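Local coordinates for protein thioredoxin peroxidase 2 (Plasmodium falciparum, PDB 2C0D) that probably reduces hydrogen peroxide and organic hydroperoxides to water and alcohols as a mitochondrial thioredoxin-dependent 2-Cys peroxiredoxin, at residues Lys81-Lys84 / Asp85-Lys89. Sequence-based numbering, arbitrary orientation.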
loop_
_atom_site.group_PDB
_atom_site.type_symbol
_atom_site.label_atom_id
_atom_site.label_comp_id
_atom_site.label_asym_id
_atom_site.label_seq_id
_atom_site.Cartn_x
_atom_site.Cartn_y
_atom_site.Cartn_z
ATOM N N LYS B 81 -20.660 5.305 -2.486
ATOM C CA LYS B 81 -21.547 5.254 -1.302
ATOM C C LYS B 81 -20.998 6.114 -0.160
ATOM O O LYS B 81 -21.782 6.789 0.545
ATOM C CB LYS B 81 -21.703 3.807 -0.815
ATOM C CG LYS B 81 -22.695 2.989 -1.624
ATOM C CD LYS B 81 -22.940 1.618 -0.970
ATOM N N HIS B 82 -19.665 6.098 -0.009
ATOM C CA HIS B 82 -18.980 6.849 1.053
ATOM C C HIS B 82 -18.375 8.179 0.603
ATOM O O HIS B 82 -17.473 8.744 1.281
ATOM C CB HIS B 82 -17.891 5.951 1.671
ATOM C CG HIS B 82 -18.440 4.813 2.463
ATOM N ND1 HIS B 82 -18.856 3.630 1.885
ATOM C CD2 HIS B 82 -18.662 4.682 3.792
ATOM C CE1 HIS B 82 -19.306 2.819 2.824
ATOM N NE2 HIS B 82 -19.198 3.432 3.991
ATOM N N ILE B 83 -18.865 8.732 -0.517
ATOM C CA ILE B 83 -18.217 9.909 -1.073
ATOM C C ILE B 83 -18.246 11.083 -0.095
ATOM O O ILE B 83 -17.290 11.867 -0.039
ATOM C CB ILE B 83 -18.807 10.302 -2.471
ATOM C CG1 ILE B 83 -17.906 11.343 -3.171
ATOM C CG2 ILE B 83 -20.268 10.820 -2.334
ATOM C CD1 ILE B 83 -16.489 10.819 -3.487
ATOM N N LYS B 84 -19.327 11.209 0.687
ATOM C CA LYS B 84 -19.393 12.341 1.622
ATOM C C LYS B 84 -18.346 12.240 2.746
ATOM O O LYS B 84 -17.934 13.269 3.290
ATOM C CB LYS B 84 -20.831 12.534 2.167
ATOM C CG LYS B 84 -21.862 12.807 1.046
ATOM C CD LYS B 84 -21.570 14.076 0.274
ATOM C CE LYS B 84 -22.369 14.133 -1.027
ATOM N NZ LYS B 84 -22.299 15.491 -1.611
ATOM N N ASP B 85 -17.917 11.024 3.076
ATOM C CA ASP B 85 -16.794 10.844 4.030
ATOM C C ASP B 85 -15.477 11.413 3.471
ATOM O O ASP B 85 -14.688 12.041 4.208
ATOM C CB ASP B 85 -16.623 9.383 4.373
ATOM C CG ASP B 85 -17.807 8.836 5.168
ATOM O OD1 ASP B 85 -18.200 9.481 6.180
ATOM O OD2 ASP B 85 -18.353 7.789 4.780
ATOM N N PHE B 86 -15.233 11.218 2.173
ATOM C CA PHE B 86 -14.095 11.912 1.533
ATOM C C PHE B 86 -14.270 13.422 1.569
ATOM O O PHE B 86 -13.335 14.138 1.931
ATOM C CB PHE B 86 -13.853 11.438 0.075
ATOM C CG PHE B 86 -13.387 10.007 -0.016
ATOM C CD1 PHE B 86 -12.024 9.710 -0.064
ATOM C CD2 PHE B 86 -14.289 8.950 -0.066
ATOM C CE1 PHE B 86 -11.570 8.377 -0.145
ATOM C CE2 PHE B 86 -13.828 7.585 -0.155
ATOM C CZ PHE B 86 -12.448 7.315 -0.181
ATOM N N GLU B 87 -15.466 13.912 1.223
ATOM C CA GLU B 87 -15.743 15.338 1.288
ATOM C C GLU B 87 -15.538 15.932 2.690
ATOM O O GLU B 87 -14.929 17.014 2.831
ATOM C CB GLU B 87 -17.157 15.612 0.780
ATOM C CG GLU B 87 -17.282 15.348 -0.726
ATOM C CD GLU B 87 -18.613 15.811 -1.279
ATOM O OE1 GLU B 87 -19.182 16.777 -0.719
ATOM O OE2 GLU B 87 -19.073 15.212 -2.282
ATOM N N ASN B 88 -15.981 15.208 3.714
ATOM C CA ASN B 88 -15.850 15.673 5.109
ATOM C C ASN B 88 -14.380 15.824 5.507
ATOM O O ASN B 88 -14.044 16.653 6.337
ATOM C CB ASN B 88 -16.508 14.693 6.078
ATOM C CG ASN B 88 -18.039 14.670 5.953
ATOM O OD1 ASN B 88 -18.644 15.610 5.429
ATOM N ND2 ASN B 88 -18.649 13.572 6.395
ATOM N N LYS B 89 -13.529 15.015 4.891
ATOM C CA LYS B 89 -12.096 15.063 5.158
ATOM C C LYS B 89 -11.296 15.970 4.197
ATOM O O LYS B 89 -10.056 16.000 4.258
ATOM C CB LYS B 89 -11.534 13.633 5.154
ATOM C CG LYS B 89 -12.191 12.749 6.214
ATOM C CD LYS B 89 -11.711 11.299 6.110
ATOM C CE LYS B 89 -12.686 10.321 6.774
ATOM N NZ LYS B 89 -12.794 10.528 8.258
#
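Lys-84 and Glu-87 run side by side on the outer surface of helix 83-88 and meet in a long salt bridge. A bend about CB-CG (chi2 -62°) brings the lysine's far end alongside the glutamate; NZ then lies 3.3 Å from Glu-87 OE2 and 3.5 Å from OE1, a loose, forked grip, while CD and CE rest along the carboxylate. The backbone bonds to Ile-83 O and Lys-84 O are firmer than those to His-82 O. His-82 O receives two weak bonds, from Asp-85 N at 2.9 Å and Phe-86 N at 3.5 Å, whereas Glu-87 N reaches Ile-83 O at 3.0 Å and Asn-88 N reaches Lys-84 O at 2.8 Å. Asp-85 OD2 comes to the edge of the His-82 ring, 3.3 Å from CD2, with carboxylate and ring planes 33° apart; His-82 ND1 is hydrogen-bonded to Glu-78 O. Apolar contact is slight: Ile-83 CD1 approaches Phe-86 CB at 4.5 Å, and both side chains turn to the interior, Ile-83 onto Leu-93, Phe-86 onto Val-91 and Val-172. His-82, at the N-cap position, marks the break between helices 73-81 and 83-88, and this short second helix packs against strand 91-97 and helix 172-188 in the thioredoxin-like fold of peroxiredoxins.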